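Local coordinates for protein cytochrome c, mono-and diheme variant (Methylophaga aminisulfidivorans MP, PDB 7C90) that probably transfers electrons through a covalently attached heme c, as the cytochrome cL of a bacterial methanol oxidation system, at residues 83-88 with 148-153; 56-61 with 143-148. All coordinates share one frame; numbering follows the deposited sequence.

Contact 1 (83-88 with 148-153). With HEC (heme c), chain E.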
ATOM      1  N   LEU A  83      -0.184  -4.819 -21.078  1.00 33.85           N
ATOM      2  CA  LEU A  83       0.123  -5.850 -20.037  1.00 32.80           C
ATOM      3  C   LEU A  83       0.450  -5.169 -18.702  1.00 32.28           C
ATOM      4  O   LEU A  83       0.030  -5.687 -17.641  1.00 32.48           O
ATOM      5  CB  LEU A  83       1.282  -6.733 -20.496  1.00 32.49           C
ATOM      6  CG  LEU A  83       0.945  -7.650 -21.670  1.00 35.23           C
ATOM      7  CD1 LEU A  83       2.207  -8.143 -22.354  1.00 38.08           C
ATOM      8  CD2 LEU A  83       0.096  -8.825 -21.219  1.00 33.96           C
ATOM      9  N   PHE A  84       1.153  -4.043 -18.753  1.00 28.84           N
ATOM     10  CA  PHE A  84       1.443  -3.189 -17.577  1.00 31.39           C
ATOM     11  C   PHE A  84       0.138  -2.671 -16.954  1.00 33.52           C
ATOM     12  O   PHE A  84       0.022  -2.717 -15.737  1.00 28.21           O
ATOM     13  CB  PHE A  84       2.327  -2.013 -17.960  1.00 29.82           C
ATOM     14  CG  PHE A  84       2.664  -1.114 -16.812  1.00 27.51           C
ATOM     15  CD1 PHE A  84       1.810  -0.094 -16.450  1.00 29.72           C
ATOM     16  CD2 PHE A  84       3.827  -1.291 -16.103  1.00 27.40           C
ATOM     17  CE1 PHE A  84       2.132   0.753 -15.407  1.00 31.52           C
ATOM     18  CE2 PHE A  84       4.140  -0.451 -15.046  1.00 30.52           C
ATOM     19  CZ  PHE A  84       3.299   0.580 -14.713  1.00 30.37           C
ATOM     20  N   MET A  85      -0.816  -2.195 -17.759  1.00 34.03           N
ATOM     21  CA  MET A  85      -2.115  -1.692 -17.222  1.00 33.03           C
ATOM     22  C   MET A  85      -2.794  -2.822 -16.452  1.00 28.21           C
ATOM     23  O   MET A  85      -3.255  -2.568 -15.345  1.00 28.29           O
ATOM     24  CB  MET A  85      -3.059  -1.166 -18.305  1.00 30.49           C
ATOM     25  CG  MET A  85      -2.456  -0.079 -19.134  1.00 32.97           C
ATOM     26  SD  MET A  85      -1.777   1.274 -18.161  1.00 37.06           S
ATOM     27  CE  MET A  85      -0.164   1.529 -18.905  1.00 41.07           C
ATOM     28  N   THR A  86      -2.815  -4.033 -16.989  1.00 29.37           N
ATOM     29  CA  THR A  86      -3.493  -5.180 -16.333  1.00 30.86           C
ATOM     30  C   THR A  86      -2.748  -5.603 -15.046  1.00 30.89           C
ATOM     31  O   THR A  86      -3.419  -5.859 -14.010  1.00 28.20           O
ATOM     32  CB  THR A  86      -3.670  -6.359 -17.300  1.00 32.43           C
ATOM     33  OG1 THR A  86      -4.284  -5.889 -18.497  1.00 31.37           O
ATOM     34  CG2 THR A  86      -4.512  -7.451 -16.680  1.00 31.17           C
ATOM     35  N   ALA A  87      -1.422  -5.674 -15.076  1.00 27.76           N
ATOM     36  CA  ALA A  87      -0.619  -6.394 -14.060  1.00 27.83           C
ATOM     37  C   ALA A  87      -0.031  -5.449 -13.033  1.00 24.45           C
ATOM     38  O   ALA A  87       0.276  -5.946 -11.931  1.00 27.10           O
ATOM     39  CB  ALA A  87       0.459  -7.241 -14.705  1.00 26.84           C
ATOM     40  N   CYS A  88       0.156  -4.171 -13.367  1.00 23.48           N
ATOM     41  CA  CYS A  88       1.068  -3.263 -12.630  1.00 24.21           C
ATOM     42  C   CYS A  88       0.375  -1.952 -12.263  1.00 25.34           C
ATOM     43  O   CYS A  88       0.811  -1.350 -11.273  1.00 26.51           O
ATOM     44  CB  CYS A  88       2.345  -2.957 -13.429  1.00 23.58           C
ATOM     45  SG  CYS A  88       3.014  -4.350 -14.273  1.00 23.09           S
ATOM     46  N   MET A 148       8.657  -4.796 -19.608  1.00 25.62           N
ATOM     47  CA  MET A 148       9.954  -4.109 -19.382  1.00 24.60           C
ATOM     48  C   MET A 148      10.243  -3.126 -20.525  1.00 24.46           C
ATOM     49  O   MET A 148      10.599  -1.962 -20.216  1.00 23.65           O
ATOM     50  CB  MET A 148      11.092  -5.102 -19.239  1.00 22.96           C
ATOM     51  CG  MET A 148      11.069  -5.771 -17.873  1.00 25.70           C
ATOM     52  SD  MET A 148      12.110  -7.252 -17.851  1.00 25.48           S
ATOM     53  CE  MET A 148      13.708  -6.624 -18.334  1.00 24.83           C
ATOM     54  N   ALA A 149      10.091  -3.528 -21.782  1.00 23.04           N
ATOM     55  CA  ALA A 149      10.326  -2.586 -22.914  1.00 24.71           C
ATOM     56  C   ALA A 149       9.436  -1.347 -22.728  1.00 24.80           C
ATOM     57  O   ALA A 149       9.946  -0.221 -22.863  1.00 28.71           O
ATOM     58  CB  ALA A 149      10.079  -3.237 -24.250  1.00 25.11           C
ATOM     59  N   TRP A 150       8.166  -1.521 -22.357  1.00 27.50           N
ATOM     60  CA  TRP A 150       7.230  -0.369 -22.188  1.00 25.61           C
ATOM     61  C   TRP A 150       7.709   0.515 -21.040  1.00 26.76           C
ATOM     62  O   TRP A 150       7.683   1.735 -21.177  1.00 24.91           O
ATOM     63  CB  TRP A 150       5.765  -0.833 -22.015  1.00 30.27           C
ATOM     64  CG  TRP A 150       4.878   0.354 -21.862  1.00 31.03           C
ATOM     65  CD1 TRP A 150       4.392   1.158 -22.851  1.00 32.52           C
ATOM     66  CD2 TRP A 150       4.515   0.973 -20.621  1.00 31.43           C
ATOM     67  NE1 TRP A 150       3.714   2.207 -22.306  1.00 30.53           N
ATOM     68  CE2 TRP A 150       3.787   2.138 -20.947  1.00 30.56           C
ATOM     69  CE3 TRP A 150       4.750   0.663 -19.276  1.00 31.00           C
ATOM     70  CZ2 TRP A 150       3.255   2.978 -19.970  1.00 34.32           C
ATOM     71  CZ3 TRP A 150       4.252   1.514 -18.314  1.00 30.59           C
ATOM     72  CH2 TRP A 150       3.506   2.649 -18.655  1.00 32.96           C
ATOM     73  N   VAL A 151       8.118  -0.066 -19.910  1.00 25.23           N
ATOM     74  CA  VAL A 151       8.598   0.707 -18.736  1.00 25.86           C
ATOM     75  C   VAL A 151       9.806   1.548 -19.168  1.00 29.55           C
ATOM     76  O   VAL A 151       9.905   2.740 -18.715  1.00 30.02           O
ATOM     77  CB  VAL A 151       8.907  -0.213 -17.530  1.00 27.23           C
ATOM     78  CG1 VAL A 151       9.634   0.527 -16.427  1.00 31.36           C
ATOM     79  CG2 VAL A 151       7.646  -0.864 -16.951  1.00 29.53           C
ATOM     80  N   ARG A 152      10.715   0.986 -19.983  1.00 26.44           N
ATOM     81  CA  ARG A 152      11.903   1.764 -20.428  1.00 24.56           C
ATOM     82  C   ARG A 152      11.454   2.886 -21.382  1.00 23.18           C
ATOM     83  O   ARG A 152      12.007   3.939 -21.272  1.00 22.84           O
ATOM     84  CB  ARG A 152      12.952   0.868 -21.077  1.00 24.25           C
ATOM     85  CG  ARG A 152      13.513  -0.184 -20.143  1.00 25.27           C
ATOM     86  CD  ARG A 152      14.040   0.361 -18.828  1.00 24.69           C
ATOM     87  NE  ARG A 152      14.893  -0.666 -18.259  1.00 27.97           N
ATOM     88  CZ  ARG A 152      15.334  -0.715 -17.010  1.00 25.30           C
ATOM     89  NH1 ARG A 152      15.001   0.216 -16.137  1.00 25.27           N
ATOM     90  NH2 ARG A 152      16.077  -1.738 -16.635  1.00 24.70           N
ATOM     91  N   SER A 153      10.430   2.669 -22.202  1.00 27.17           N
ATOM     92  CA  SER A 153       9.988   3.593 -23.281  1.00 29.80           C
ATOM     93  C   SER A 153       9.407   4.873 -22.669  1.00 33.17           C
ATOM     94  O   SER A 153       9.467   5.906 -23.341  1.00 35.05           O
ATOM     95  CB  SER A 153       8.990   2.919 -24.194  1.00 29.71           C
ATOM     96  OG  SER A 153       7.701   2.805 -23.567  1.00 31.64           O
TER
HETATM   97 FE   HEC E 201       5.877  -3.459  -8.162  1.00 21.45          FE
HETATM   98  CHA HEC E 201       8.580  -2.398  -6.311  1.00 21.46           C
HETATM   99  CHB HEC E 201       7.715  -3.311 -10.971  1.00 19.03           C
HETATM  100  CHC HEC E 201       3.319  -5.006  -9.850  1.00 20.51           C
HETATM  101  CHD HEC E 201       3.839  -2.939  -5.480  1.00 22.30           C
HETATM  102  NA  HEC E 201       7.833  -2.983  -8.530  1.00 20.52           N
HETATM  103  C1A HEC E 201       8.776  -2.545  -7.720  1.00 20.71           C
HETATM  104  C2A HEC E 201      10.089  -2.289  -8.347  1.00 21.11           C
HETATM  105  C3A HEC E 201       9.840  -2.607  -9.742  1.00 21.67           C
HETATM  106  C4A HEC E 201       8.399  -2.948  -9.741  1.00 20.85           C
HETATM  107  CMA HEC E 201      10.714  -2.514 -10.944  1.00 23.23           C
HETATM  108  CAA HEC E 201      11.360  -1.857  -7.718  1.00 22.48           C
HETATM  109  CBA HEC E 201      11.502  -0.412  -8.166  1.00 23.96           C
HETATM  110  CGA HEC E 201      12.801   0.181  -7.729  1.00 26.05           C
HETATM  111  O1A HEC E 201      13.759  -0.574  -7.479  1.00 24.96           O
HETATM  112  O2A HEC E 201      12.820   1.428  -7.560  1.00 29.10           O
HETATM  113  NB  HEC E 201       5.589  -4.051 -10.096  1.00 19.63           N
HETATM  114  C1B HEC E 201       6.393  -3.859 -11.106  1.00 19.69           C
HETATM  115  C2B HEC E 201       5.881  -4.316 -12.415  1.00 20.46           C
HETATM  116  C3B HEC E 201       4.572  -4.857 -12.064  1.00 20.52           C
HETATM  117  C4B HEC E 201       4.505  -4.646 -10.626  1.00 21.90           C
HETATM  118  CMB HEC E 201       6.564  -4.225 -13.749  1.00 21.55           C
HETATM  119  CAB HEC E 201       3.550  -5.498 -13.007  1.00 22.24           C
HETATM  120  CBB HEC E 201       4.026  -6.814 -13.515  1.00 21.50           C
HETATM  121  NC  HEC E 201       3.930  -3.882  -7.737  1.00 21.93           N
HETATM  122  C1C HEC E 201       3.073  -4.553  -8.519  1.00 22.28           C
HETATM  123  C2C HEC E 201       1.722  -4.744  -7.963  1.00 21.69           C
HETATM  124  C3C HEC E 201       1.892  -4.120  -6.645  1.00 23.01           C
HETATM  125  C4C HEC E 201       3.259  -3.623  -6.610  1.00 20.31           C
HETATM  126  CMC HEC E 201       0.586  -5.421  -8.647  1.00 21.35           C
HETATM  127  CAC HEC E 201       0.751  -3.962  -5.673  1.00 26.63           C
HETATM  128  CBC HEC E 201       0.053  -5.249  -5.332  1.00 25.87           C
HETATM  129  ND  HEC E 201       6.168  -2.753  -6.241  1.00 22.23           N
HETATM  130  C1D HEC E 201       5.250  -2.598  -5.305  1.00 21.63           C
HETATM  131  C2D HEC E 201       5.750  -2.141  -4.023  1.00 22.00           C
HETATM  132  C3D HEC E 201       7.167  -1.980  -4.246  1.00 21.90           C
HETATM  133  C4D HEC E 201       7.291  -2.417  -5.639  1.00 23.65           C
HETATM  134  CMD HEC E 201       4.958  -1.931  -2.790  1.00 22.66           C
HETATM  135  CAD HEC E 201       8.228  -1.618  -3.291  1.00 23.81           C
HETATM  136  CBD HEC E 201       8.793  -2.979  -2.857  1.00 27.03           C
HETATM  137  CGD HEC E 201      10.193  -2.977  -2.270  1.00 30.04           C
HETATM  138  O1D HEC E 201      10.696  -1.903  -1.897  1.00 33.49           O
HETATM  139  O2D HEC E 201      10.825  -4.059  -2.123  1.00 28.09           O

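Contact 2 (56-61 with 143-148)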
ATOM      1  N   THR A  56      10.204 -17.757 -27.141  1.00 50.81           N
ATOM      2  CA  THR A  56      10.448 -16.733 -28.184  1.00 44.30           C
ATOM      3  C   THR A  56      11.948 -16.424 -28.299  1.00 43.67           C
ATOM      4  O   THR A  56      12.719 -16.820 -27.411  1.00 37.33           O
ATOM      5  CB  THR A  56       9.674 -15.452 -27.866  1.00 43.56           C
ATOM      6  OG1 THR A  56      10.294 -14.882 -26.712  1.00 42.81           O
ATOM      7  CG2 THR A  56       8.208 -15.699 -27.598  1.00 46.96           C
ATOM      8  N   GLU A  57      12.328 -15.702 -29.353  1.00 42.59           N
ATOM      9  CA  GLU A  57      13.721 -15.279 -29.626  1.00 41.48           C
ATOM     10  C   GLU A  57      14.163 -14.264 -28.552  1.00 37.61           C
ATOM     11  O   GLU A  57      15.299 -14.361 -28.093  1.00 37.25           O
ATOM     12  CB  GLU A  57      13.805 -14.695 -31.036  1.00 48.01           C
ATOM     13  CG  GLU A  57      15.161 -14.090 -31.354  1.00 56.05           C
ATOM     14  CD  GLU A  57      15.240 -13.272 -32.631  1.00 63.08           C
ATOM     15  OE1 GLU A  57      14.185 -13.001 -33.237  1.00 62.46           O
ATOM     16  OE2 GLU A  57      16.364 -12.879 -32.989  1.00 75.97           O
ATOM     17  N   ALA A  58      13.307 -13.305 -28.179  1.00 33.16           N
ATOM     18  CA  ALA A  58      13.594 -12.318 -27.114  1.00 31.81           C
ATOM     19  C   ALA A  58      13.892 -13.046 -25.797  1.00 30.08           C
ATOM     20  O   ALA A  58      14.885 -12.697 -25.121  1.00 29.24           O
ATOM     21  CB  ALA A  58      12.463 -11.342 -26.972  1.00 34.62           C
ATOM     22  N   VAL A  59      13.108 -14.060 -25.444  1.00 30.07           N
ATOM     23  CA  VAL A  59      13.323 -14.772 -24.154  1.00 30.71           C
ATOM     24  C   VAL A  59      14.646 -15.543 -24.246  1.00 32.91           C
ATOM     25  O   VAL A  59      15.472 -15.442 -23.307  1.00 32.24           O
ATOM     26  CB  VAL A  59      12.119 -15.654 -23.789  1.00 32.03           C
ATOM     27  CG1 VAL A  59      12.459 -16.667 -22.709  1.00 32.77           C
ATOM     28  CG2 VAL A  59      10.914 -14.804 -23.389  1.00 32.84           C
ATOM     29  N   GLU A  60      14.883 -16.280 -25.324  1.00 33.33           N
ATOM     30  CA  GLU A  60      16.141 -17.079 -25.432  1.00 37.26           C
ATOM     31  C   GLU A  60      17.330 -16.103 -25.391  1.00 30.93           C
ATOM     32  O   GLU A  60      18.307 -16.349 -24.630  1.00 30.97           O
ATOM     33  CB  GLU A  60      16.109 -17.988 -26.666  1.00 44.20           C
ATOM     34  CG  GLU A  60      17.385 -18.799 -26.862  1.00 54.82           C
ATOM     35  CD  GLU A  60      17.475 -19.553 -28.186  1.00 63.13           C
ATOM     36  OE1 GLU A  60      16.446 -20.108 -28.623  1.00 76.24           O
ATOM     37  OE2 GLU A  60      18.578 -19.571 -28.790  1.00 73.27           O
ATOM     38  N   HIS A  61      17.240 -14.996 -26.120  1.00 30.91           N
ATOM     39  CA  HIS A  61      18.300 -13.951 -26.154  1.00 35.73           C
ATOM     40  C   HIS A  61      18.540 -13.423 -24.725  1.00 34.54           C
ATOM     41  O   HIS A  61      19.719 -13.280 -24.305  1.00 28.80           O
ATOM     42  CB  HIS A  61      17.938 -12.813 -27.107  1.00 35.98           C
ATOM     43  CG  HIS A  61      19.058 -11.843 -27.287  1.00 40.29           C
ATOM     44  ND1 HIS A  61      20.240 -12.196 -27.909  1.00 41.00           N
ATOM     45  CD2 HIS A  61      19.205 -10.555 -26.903  1.00 42.03           C
ATOM     46  CE1 HIS A  61      21.049 -11.163 -27.932  1.00 43.07           C
ATOM     47  NE2 HIS A  61      20.439 -10.142 -27.327  1.00 43.44           N
ATOM     48  N   GLU A 143       6.079 -12.060 -21.726  1.00 26.82           N
ATOM     49  CA  GLU A 143       5.180 -10.970 -21.288  1.00 27.77           C
ATOM     50  C   GLU A 143       5.940 -10.008 -20.375  1.00 26.12           C
ATOM     51  O   GLU A 143       5.786  -8.800 -20.513  1.00 26.55           O
ATOM     52  CB  GLU A 143       3.941 -11.538 -20.612  1.00 32.36           C
ATOM     53  CG  GLU A 143       2.986 -12.202 -21.575  1.00 33.35           C
ATOM     54  CD  GLU A 143       1.826 -12.904 -20.878  1.00 41.69           C
ATOM     55  OE1 GLU A 143       2.028 -13.522 -19.771  1.00 40.65           O
ATOM     56  OE2 GLU A 143       0.713 -12.823 -21.427  1.00 53.28           O
ATOM     57  N   ILE A 144       6.784 -10.524 -19.499  1.00 25.93           N
ATOM     58  CA  ILE A 144       7.620  -9.664 -18.612  1.00 24.12           C
ATOM     59  C   ILE A 144       8.531  -8.786 -19.477  1.00 23.68           C
ATOM     60  O   ILE A 144       8.612  -7.576 -19.213  1.00 25.97           O
ATOM     61  CB  ILE A 144       8.374 -10.528 -17.590  1.00 23.30           C
ATOM     62  CG1 ILE A 144       7.395 -11.123 -16.570  1.00 24.28           C
ATOM     63  CG2 ILE A 144       9.485  -9.741 -16.894  1.00 25.23           C
ATOM     64  CD1 ILE A 144       8.002 -12.225 -15.712  1.00 25.08           C
ATOM     65  N   LEU A 145       9.160  -9.338 -20.509  1.00 24.24           N
ATOM     66  CA  LEU A 145      10.072  -8.538 -21.374  1.00 25.43           C
ATOM     67  C   LEU A 145       9.272  -7.464 -22.133  1.00 24.45           C
ATOM     68  O   LEU A 145       9.784  -6.376 -22.329  1.00 26.08           O
ATOM     69  CB  LEU A 145      10.813  -9.462 -22.341  1.00 28.28           C
ATOM     70  CG  LEU A 145      11.730 -10.482 -21.684  1.00 29.21           C
ATOM     71  CD1 LEU A 145      12.302 -11.438 -22.720  1.00 30.32           C
ATOM     72  CD2 LEU A 145      12.841  -9.767 -20.951  1.00 27.66           C
ATOM     73  N   HIS A 146       8.052  -7.755 -22.559  1.00 28.01           N
ATOM     74  CA  HIS A 146       7.143  -6.749 -23.175  1.00 27.06           C
ATOM     75  C   HIS A 146       6.907  -5.599 -22.196  1.00 26.07           C
ATOM     76  O   HIS A 146       7.068  -4.404 -22.566  1.00 25.92           O
ATOM     77  CB  HIS A 146       5.837  -7.418 -23.596  1.00 29.35           C
ATOM     78  CG  HIS A 146       5.942  -8.113 -24.906  1.00 29.08           C
ATOM     79  ND1 HIS A 146       6.250  -9.426 -25.027  1.00 31.90           N
ATOM     80  CD2 HIS A 146       5.775  -7.652 -26.158  1.00 34.87           C
ATOM     81  CE1 HIS A 146       6.220  -9.775 -26.299  1.00 35.32           C
ATOM     82  NE2 HIS A 146       5.948  -8.694 -27.019  1.00 32.63           N
ATOM     83  N   ILE A 147       6.545  -5.943 -20.965  1.00 26.47           N
ATOM     84  CA  ILE A 147       6.253  -4.923 -19.916  1.00 24.92           C
ATOM     85  C   ILE A 147       7.516  -4.117 -19.690  1.00 22.95           C
ATOM     86  O   ILE A 147       7.428  -2.903 -19.501  1.00 23.35           O
ATOM     87  CB  ILE A 147       5.733  -5.589 -18.623  1.00 23.44           C
ATOM     88  CG1 ILE A 147       4.350  -6.215 -18.845  1.00 25.76           C
ATOM     89  CG2 ILE A 147       5.737  -4.589 -17.474  1.00 23.49           C
ATOM     90  CD1 ILE A 147       3.811  -6.982 -17.646  1.00 27.50           C
ATOM     91  N   MET A 148       8.657  -4.796 -19.608  1.00 25.62           N
ATOM     92  CA  MET A 148       9.954  -4.109 -19.382  1.00 24.60           C
ATOM     93  C   MET A 148      10.243  -3.126 -20.525  1.00 24.46           C
ATOM     94  O   MET A 148      10.599  -1.962 -20.216  1.00 23.65           O
ATOM     95  CB  MET A 148      11.092  -5.102 -19.239  1.00 22.96           C
ATOM     96  CG  MET A 148      11.069  -5.771 -17.873  1.00 25.70           C
ATOM     97  SD  MET A 148      12.110  -7.252 -17.851  1.00 25.48           S
ATOM     98  CE  MET A 148      13.708  -6.624 -18.334  1.00 24.83           C
TER

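Contact 1 (83-88 with 148-153)
The carbonyl O of Trp150, whose indole packs on Phe84, is gripped twice by Ser153: OG of Ser153 donates to it at 2.6 Å, bent well away from the C=O direction and somewhat above the carbonyl plane, and Ser153 N adds a weak bond. Across the contact everything is apolar. Phe84 and Trp150 both hold CG anti to the backbone N (chi1 -180° each), which carries the two rings into the gap between helices. Trp150 CZ3 sits 3.3 Å above the Phe84 ring plane, over its centre, with ring planes inclined at 42°. Val151 CG2 adds a flank contact, 3.9 Å from Phe84 CD2. Met85, bent at chi2 and chi3, brings its CE obliquely to the six-membered ring of Trp150, an off-centre CH-pi contact with CE 4.2 Å from the centroid. The short helical segments cross at 101°, consistent with the near-perpendicular N- and C-terminal helices of a class I cytochrome c. On the opposite face of the Phe84 ring, toward the rim, lies CB of Cys88, whose SG is bonded to heme CAB. The Phe84 ring is thus held between the indole and the heme-linked cysteine, and shape and dispersion probably set the helix crossing relative to the heme.

Contact 2 (56-61 with 143-148)
Leu145 holds CG anti to its carbonyl carbon (chi1 -63°) and then extends, CD1 lying anti to CA (chi2 174°), a combination that projects this one methyl toward helix 57-65. On the facing side, Val59 adopts chi1 164°, which sets CG1 anti to the backbone N and turns CG2 back beside that N, where it meets the incoming leucine branch. The resulting contact between Leu145 CD1 and Val59 CG2 measures 3.7 Å, and the two side chains cross at about a right angle. Leu145 CD1 also lies 3.7 Å from Ala58 O and 4.3 Å from Ala58 CB. Leu145 thus makes the contact through a single methyl, CD1, which meets backbone and side-chain atoms of two consecutive residues; all three touching residues are buried, and the small buried area, 107 Å² over both sides, fits a point of contact more than a broad interface. The backbones come nearest at Val59 and Leu145, with their CA atoms 7.6 Å apart.

The helix met here starts with a classical N-cap: Thr56 OG1 accepts a nearly straight bond from Val59 N at 3.2 Å, fixing the first turn that presents Ala58 and Val59. In fold terms, helix 57-65 precedes helix 74-87 in the chain and packs against the early part of helix 141-153, the C-terminal helix of the cytochrome c core. A second bond of Thr56 OG1, to Asp142 OD1, ties the cap directly to that helix. The side chain of Leu145 remains about 11 Å from the heme. Tyr70 borders the site, touching Ala58 and meeting the ring of His146, while Leu145 O receives a bond from Asn68 ND2.

Both contacts use helix 141-153, whose residue Met148 belongs to each; their centres are 12 Å apart. Contact 2 uses the earlier turns of this helix and contact 1 its end. Along the chain the segments alternate, 56-61, 83-88, 143-148 and 148-153. Helix 141-153 is packed by both helix 57-65 and helix 74-87, the latter reaching along both contacts through Leu83 and Phe84. The two contacts also touch directly: Leu83 CB lies 3.5 Å from Ile147 CG1, and Ile147 in turn touches the heme. Helix 141-153 is therefore the common element that joins helix 57-65, whose contact lies away from the heme-binding site, to helix 74-87, which leads into Cys88, the first of the two cysteines that bind the heme.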